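Local coordinates for GAF domain-containing protein (Thermoplasma acidophilum, PDB 4MN7), which probably reduces the R form of free methionine sulfoxide to methionine, as a type II free methionine-R-sulfoxide reductase built on a GAF domain, at residues S87-V93 and D107-K113; D26-Y31 and A42-T48. The protein carries 1 engineered substitution. All blocks are in the same frame, centred on the assembly; numbering follows the deposited sequence.

Interaction 1: residues S87-V93 and D107-K113; sequences STQSEIV and DIDSDKK
Two antiparallel strands pair here: the axes of the short segments 90-93 and 107-110 approach to 4.7 Å, with directions 168° apart. Ser-90/Ser-110 and Ile-92/Ile-108 are hydrogen-bonded pairs, N-to-O distances 2.7 to 2.9 Å. Gln-89 N also reaches Ser-110 O (2.8 Å), making a classic beta bulge. In the non-hydrogen-bonded pairs Glu-91/Asp-109 and Val-93/Asp-107, three acids share one face. Glu-91, fully extended (t, t), brings OE2 unusually close, 2.4 Å, to OD1 of Asp-107 (chi1 t); its OE1 bonds Tyr-81 OH. Thr-88 OG1 (m) donates to OD2 of Asp-109 (m), 2.7 Å. Such an acidic cluster is consistent with the substrate pocket of related free methionine-R-sulfoxide reductases. Beyond the bulge, Ser-87 OG (p) donates to OD1 of Asp-111 (m), 2.7 Å, Ser-90 OG (p) to Lys-112 O (2.7 Å) and NE2 of Gln-89 (m, t, chi3 92°) to Asp-111 O (2.5 Å). Water 1 joins Ser-87 O to Asp-111 O, water 2 Thr-88 OG1 to Asp-111 OD1. Ser-110 OG (t) accepts Lys-112 N at 3.0 Å, an ST turn, and bonds the backbone O of Lys-24. Ile-92 (t) and Ile-108 (m) pack against Phe-116 and helix 118-136, while helix 59-66 meets Glu-91, Val-93 and Asp-107; strand 27-34 flanks 107-110, and strand 70-72 pairs with 90-93 on its other side.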
loop_
_atom_site.group_PDB
_atom_site.type_symbol
_atom_site.label_atom_id
_atom_site.label_comp_id
_atom_site.label_asym_id
_atom_site.label_seq_id
_atom_site.Cartn_x
_atom_site.Cartn_y
_atom_site.Cartn_z
ATOM N N SER A 87 -23.546 12.093 -13.394
ATOM C CA SER A 87 -23.976 12.177 -11.983
ATOM C C SER A 87 -23.076 13.008 -11.058
ATOM O O SER A 87 -23.529 13.473 -10.023
ATOM C CB SER A 87 -24.198 10.802 -11.400
ATOM O OG SER A 87 -23.054 10.025 -11.466
ATOM N N THR A 88 -21.832 13.271 -11.452
ATOM C CA THR A 88 -20.904 13.883 -10.528
ATOM C C THR A 88 -21.303 15.301 -10.231
ATOM O O THR A 88 -21.465 16.083 -11.112
ATOM C CB THR A 88 -19.480 13.909 -11.132
ATOM O OG1 THR A 88 -19.007 12.561 -11.276
ATOM C CG2 THR A 88 -18.567 14.701 -10.236
ATOM N N GLN A 89 -21.371 15.645 -8.958
ATOM C CA GLN A 89 -21.530 16.994 -8.519
ATOM C C GLN A 89 -20.370 17.524 -7.781
ATOM O O GLN A 89 -20.270 18.713 -7.629
ATOM C CB GLN A 89 -22.750 17.086 -7.593
ATOM C CG GLN A 89 -24.052 16.843 -8.384
ATOM C CD GLN A 89 -25.309 17.136 -7.571
ATOM O OE1 GLN A 89 -25.813 18.226 -7.598
ATOM N NE2 GLN A 89 -25.777 16.154 -6.817
ATOM N N SER A 90 -19.506 16.672 -7.222
ATOM C CA SER A 90 -18.269 17.223 -6.631
ATOM C C SER A 90 -17.114 16.280 -6.863
ATOM O O SER A 90 -17.314 15.087 -7.093
ATOM C CB SER A 90 -18.430 17.688 -5.155
ATOM O OG SER A 90 -18.909 16.658 -4.317
ATOM N N GLU A 91 -15.909 16.838 -6.839
ATOM C CA GLU A 91 -14.729 16.097 -7.185
ATOM C C GLU A 91 -13.490 16.685 -6.474
ATOM O O GLU A 91 -13.335 17.908 -6.358
ATOM C CB GLU A 91 -14.506 16.120 -8.692
ATOM C CG GLU A 91 -13.267 15.303 -9.121
ATOM C CD GLU A 91 -13.075 15.210 -10.608
ATOM O OE1 GLU A 91 -13.855 15.888 -11.305
ATOM O OE2 GLU A 91 -12.181 14.460 -11.075
ATOM N N ILE A 92 -12.625 15.782 -5.995
ATOM C CA ILE A 92 -11.422 16.168 -5.273
ATOM C C ILE A 92 -10.286 15.382 -5.870
ATOM O O ILE A 92 -10.443 14.221 -6.242
ATOM C CB ILE A 92 -11.551 15.951 -3.769
ATOM C CG1 ILE A 92 -10.367 16.583 -3.044
ATOM C CG2 ILE A 92 -11.696 14.490 -3.478
ATOM C CD1 ILE A 92 -10.433 16.527 -1.547
ATOM N N VAL A 93 -9.186 16.070 -6.068
ATOM C CA VAL A 93 -8.001 15.468 -6.614
ATOM C C VAL A 93 -6.876 15.808 -5.659
ATOM O O VAL A 93 -6.616 16.961 -5.406
ATOM C CB VAL A 93 -7.674 15.966 -7.996
ATOM C CG1 VAL A 93 -6.543 15.134 -8.607
ATOM C CG2 VAL A 93 -8.868 15.874 -8.918
ATOM N N ASP A 107 -8.029 10.698 -7.470
ATOM C CA ASP A 107 -9.162 11.427 -8.000
ATOM C C ASP A 107 -10.421 10.780 -7.532
ATOM O O ASP A 107 -10.652 9.584 -7.785
ATOM C CB ASP A 107 -9.098 11.367 -9.539
ATOM C CG ASP A 107 -10.200 12.161 -10.243
ATOM O OD1 ASP A 107 -10.741 13.128 -9.641
ATOM O OD2 ASP A 107 -10.516 11.823 -11.427
ATOM N N ILE A 108 -11.257 11.555 -6.855
ATOM C CA ILE A 108 -12.535 11.025 -6.354
ATOM C C ILE A 108 -13.717 11.914 -6.759
ATOM O O ILE A 108 -13.717 13.122 -6.533
ATOM C CB ILE A 108 -12.488 10.940 -4.810
ATOM C CG1 ILE A 108 -11.315 10.106 -4.362
ATOM C CG2 ILE A 108 -13.752 10.327 -4.272
ATOM C CD1 ILE A 108 -11.121 10.012 -2.837
ATOM N N ASP A 109 -14.758 11.283 -7.275
ATOM C CA ASP A 109 -16.002 11.923 -7.687
ATOM C C ASP A 109 -17.076 11.541 -6.656
ATOM O O ASP A 109 -17.143 10.387 -6.175
ATOM C CB ASP A 109 -16.544 11.316 -9.029
ATOM C CG ASP A 109 -15.764 11.778 -10.271
ATOM O OD1 ASP A 109 -14.595 11.418 -10.400
ATOM O OD2 ASP A 109 -16.336 12.461 -11.138
ATOM N N SER A 110 -17.933 12.506 -6.375
ATOM C CA SER A 110 -19.135 12.295 -5.632
ATOM C C SER A 110 -20.350 12.770 -6.454
ATOM O O SER A 110 -20.305 13.861 -7.025
ATOM C CB SER A 110 -19.108 13.152 -4.382
ATOM O OG SER A 110 -20.293 12.872 -3.619
ATOM N N ASP A 111 -21.448 12.010 -6.358
ATOM C CA ASP A 111 -22.745 12.416 -6.895
ATOM C C ASP A 111 -23.423 13.475 -6.038
ATOM O O ASP A 111 -24.399 14.047 -6.475
ATOM C CB ASP A 111 -23.691 11.220 -7.035
ATOM C CG ASP A 111 -23.240 10.240 -8.080
ATOM O OD1 ASP A 111 -22.340 10.568 -8.885
ATOM O OD2 ASP A 111 -23.747 9.094 -8.095
ATOM N N LYS A 112 -22.893 13.757 -4.847
ATOM C CA LYS A 112 -23.460 14.775 -3.951
ATOM C C LYS A 112 -22.672 16.031 -4.068
ATOM O O LYS A 112 -21.488 16.030 -4.408
ATOM C CB LYS A 112 -23.414 14.300 -2.497
ATOM C CG LYS A 112 -24.029 12.918 -2.279
ATOM C CD LYS A 112 -25.557 12.929 -2.187
ATOM C CE LYS A 112 -26.226 12.020 -3.222
ATOM N NZ LYS A 112 -25.631 10.660 -3.332
ATOM N N LYS A 113 -23.299 17.130 -3.769
ATOM C CA LYS A 113 -22.625 18.389 -3.858
ATOM C C LYS A 113 -21.759 18.600 -2.619
ATOM O O LYS A 113 -22.151 18.170 -1.551
ATOM C CB LYS A 113 -23.681 19.456 -3.893
ATOM C CG LYS A 113 -23.277 20.788 -4.522
ATOM C CD LYS A 113 -24.532 21.580 -4.910
ATOM C CE LYS A 113 -25.665 20.633 -5.346
ATOM N NZ LYS A 113 -26.881 21.258 -5.932
HETATM O O HOH W 1 -25.911 13.496 -9.130
HETATM O O HOH W 2 -19.673 10.134 -9.715
#

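Interaction 2: residues D26-Y31 and A42-T48; sequences DWVGFY and AFVGEKT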
loop_
_atom_site.group_PDB
_atom_site.type_symbol
_atom_site.label_atom_id
_atom_site.label_comp_id
_atom_site.label_asym_id
_atom_site.label_seq_id
_atom_site.Cartn_x
_atom_site.Cartn_y
_atom_site.Cartn_z
ATOM N N ASP A 26 -18.117 8.146 -4.793
ATOM C CA ASP A 26 -18.734 7.298 -5.824
ATOM C C ASP A 26 -17.804 6.727 -6.879
ATOM O O ASP A 26 -18.135 5.739 -7.460
ATOM C CB ASP A 26 -19.855 8.077 -6.520
ATOM C CG ASP A 26 -20.999 8.357 -5.571
ATOM O OD1 ASP A 26 -21.472 7.345 -5.052
ATOM O OD2 ASP A 26 -21.346 9.519 -5.288
ATOM N N TRP A 27 -16.623 7.333 -7.085
ATOM C CA TRP A 27 -15.618 6.867 -8.005
ATOM C C TRP A 27 -14.279 7.226 -7.376
ATOM O O TRP A 27 -14.073 8.328 -6.920
ATOM C CB TRP A 27 -15.781 7.561 -9.398
ATOM C CG TRP A 27 -14.972 6.946 -10.528
ATOM C CD1 TRP A 27 -15.317 5.918 -11.310
ATOM C CD2 TRP A 27 -13.651 7.303 -10.900
ATOM N NE1 TRP A 27 -14.322 5.618 -12.180
ATOM C CE2 TRP A 27 -13.273 6.453 -11.935
ATOM C CE3 TRP A 27 -12.745 8.288 -10.458
ATOM C CZ2 TRP A 27 -12.028 6.520 -12.528
ATOM C CZ3 TRP A 27 -11.493 8.360 -11.052
ATOM C CH2 TRP A 27 -11.158 7.502 -12.091
ATOM N N VAL A 28 -13.389 6.264 -7.326
ATOM C CA VAL A 28 -12.061 6.456 -6.838
ATOM C C VAL A 28 -11.042 5.926 -7.813
ATOM O O VAL A 28 -11.129 4.795 -8.251
ATOM C CB VAL A 28 -11.886 5.760 -5.478
ATOM C CG1 VAL A 28 -10.497 6.087 -4.917
ATOM C CG2 VAL A 28 -12.966 6.250 -4.512
ATOM N N GLY A 29 -10.071 6.754 -8.133
ATOM C CA GLY A 29 -8.978 6.349 -9.001
ATOM C C GLY A 29 -7.621 6.911 -8.670
ATOM O O GLY A 29 -7.500 7.991 -8.090
ATOM N N PHE A 30 -6.598 6.150 -9.065
ATOM C CA PHE A 30 -5.259 6.587 -9.026
ATOM C C PHE A 30 -4.780 6.815 -10.447
ATOM O O PHE A 30 -4.727 5.860 -11.295
ATOM C CB PHE A 30 -4.320 5.596 -8.370
ATOM C CG PHE A 30 -4.441 5.489 -6.843
ATOM C CD1 PHE A 30 -5.539 4.913 -6.247
ATOM C CD2 PHE A 30 -3.405 5.886 -6.018
ATOM C CE1 PHE A 30 -5.624 4.784 -4.849
ATOM C CE2 PHE A 30 -3.482 5.716 -4.637
ATOM C CZ PHE A 30 -4.608 5.175 -4.061
ATOM N N TYR A 31 -4.377 8.065 -10.670
ATOM C CA TYR A 31 -3.685 8.449 -11.864
ATOM C C TYR A 31 -2.236 8.608 -11.548
ATOM O O TYR A 31 -1.895 9.168 -10.502
ATOM C CB TYR A 31 -4.203 9.775 -12.410
ATOM C CG TYR A 31 -5.551 9.674 -13.078
ATOM C CD1 TYR A 31 -5.650 9.359 -14.432
ATOM C CD2 TYR A 31 -6.706 9.929 -12.377
ATOM C CE1 TYR A 31 -6.866 9.237 -15.042
ATOM C CE2 TYR A 31 -7.934 9.871 -12.989
ATOM C CZ TYR A 31 -8.007 9.516 -14.337
ATOM O OH TYR A 31 -9.235 9.430 -14.957
ATOM N N ALA A 42 -5.455 2.343 -11.477
ATOM C CA ALA A 42 -6.411 1.607 -10.679
ATOM C C ALA A 42 -7.579 2.502 -10.407
ATOM O O ALA A 42 -7.426 3.747 -10.250
ATOM C CB ALA A 42 -5.777 1.133 -9.354
ATOM N N PHE A 43 -8.756 1.888 -10.329
ATOM C CA PHE A 43 -9.985 2.572 -9.916
ATOM C C PHE A 43 -11.086 1.624 -9.476
ATOM O O PHE A 43 -11.129 0.492 -9.905
ATOM C CB PHE A 43 -10.589 3.385 -11.074
ATOM C CG PHE A 43 -11.204 2.536 -12.143
ATOM C CD1 PHE A 43 -10.396 1.827 -13.029
ATOM C CD2 PHE A 43 -12.564 2.456 -12.265
ATOM C CE1 PHE A 43 -10.946 1.015 -13.995
ATOM C CE2 PHE A 43 -13.141 1.676 -13.239
ATOM C CZ PHE A 43 -12.331 0.929 -14.096
ATOM N N VAL A 44 -12.017 2.143 -8.701
ATOM C CA VAL A 44 -13.274 1.468 -8.457
ATOM C C VAL A 44 -14.388 2.385 -8.811
ATOM O O VAL A 44 -14.365 3.589 -8.487
ATOM C CB VAL A 44 -13.398 1.022 -6.975
ATOM C CG1 VAL A 44 -14.778 0.467 -6.692
ATOM C CG2 VAL A 44 -12.397 -0.093 -6.700
ATOM N N GLY A 45 -15.381 1.803 -9.475
ATOM C CA GLY A 45 -16.609 2.500 -9.874
ATOM C C GLY A 45 -16.863 2.295 -11.368
ATOM O O GLY A 45 -16.249 1.439 -11.993
ATOM N N GLU A 46 -17.715 3.132 -11.937
ATOM C CA GLU A 46 -18.058 3.103 -13.372
ATOM C C GLU A 46 -16.828 3.398 -14.260
ATOM O O GLU A 46 -15.903 4.128 -13.861
ATOM C CB GLU A 46 -19.089 4.212 -13.555
ATOM C CG GLU A 46 -20.041 4.212 -14.726
ATOM C CD GLU A 46 -20.734 5.581 -14.820
ATOM O OE1 GLU A 46 -20.757 6.318 -13.790
ATOM O OE2 GLU A 46 -21.219 5.955 -15.908
ATOM N N LYS A 47 -16.840 2.865 -15.476
ATOM C CA LYS A 47 -15.775 3.079 -16.453
ATOM C C LYS A 47 -15.638 4.501 -16.852
ATOM O O LYS A 47 -16.633 5.174 -17.127
ATOM C CB LYS A 47 -16.043 2.317 -17.729
ATOM C CG LYS A 47 -15.163 1.098 -17.866
ATOM C CD LYS A 47 -14.921 0.796 -19.335
ATOM C CE LYS A 47 -14.001 -0.394 -19.514
ATOM N NZ LYS A 47 -14.171 -0.945 -20.889
ATOM N N THR A 48 -14.414 4.996 -16.904
ATOM C CA THR A 48 -14.228 6.387 -17.364
ATOM C C THR A 48 -13.659 6.354 -18.756
ATOM O O THR A 48 -12.991 5.400 -19.127
ATOM C CB THR A 48 -13.319 7.250 -16.468
ATOM O OG1 THR A 48 -13.216 8.597 -17.026
ATOM C CG2 THR A 48 -11.914 6.661 -16.346
HETATM O O HOH W 3 -18.763 5.322 -10.106
HETATM O O HOH W 4 -12.297 9.903 -14.763
#
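Trp-27 lays its indole beside the ring of Phe-43, its five-membered ring 5.6 Å from the Phe-43 ring between centroids, the planes 23° apart but slid so far that they barely overlap; the firmer apolar touch is Trp-27 CZ2 to Phe-43 CB, 3.7 Å. At the ring edge, Trp-27 NE1 donates to Glu-46 O (2.7 Å), so the turn after the strand curls around the indole, with Thr-48 CG2 3.8 Å from Trp-27 CZ2. At Gly-29 a CB would clash with Trp-27 CH2; at Gly-45 (phi 128°) it would strike Trp-27 CD1 and jam against the preceding carbonyl O. This beta hairpin of the GAF sheet is antiparallel, hydrogen-bonded at Val-28/Val-44 (N to O 3.1 and 2.8 Å) and Phe-30/Ala-42 (Phe-30 N to Ala-42 O 2.8 Å), with Gly-29/Phe-43 the non-hydrogen-bonded pair between. On the face opposite the indole, Phe-30, Ala-42 and Val-44 meet helix 2-21. Water 4 links Tyr-31 OH (3.1 Å) with Thr-48 OG1 (2.8 Å); Tyr-31 OH also bonds His-50 O, and Thr-48 OG1 His-50 N.

How the interactions relate
After helix 2-21 the chain enters strand 27-34, turns, and returns along strand 37-44, so that interaction 2 closes the first hairpin. Only after helix 59-66 and strand 70-72 does it reach strand 90-98 and turn back into strand 101-110, the second hairpin, closed by interaction 1. The two loops follow in series and neither crosses nor encloses the other. They fuse in space, because strands 27-34 and 101-110 are sheet neighbours, giving the order 37-44, 27-34, 101-110, 90-98. At the seam Asp-26 probably bonds Asp-109 O through its N (2.8 Å) and Asp-111 N through its OD2 (2.7 Å), while the indole of interaction 2 lies against Asp-107 and Asp-109 of interaction 1.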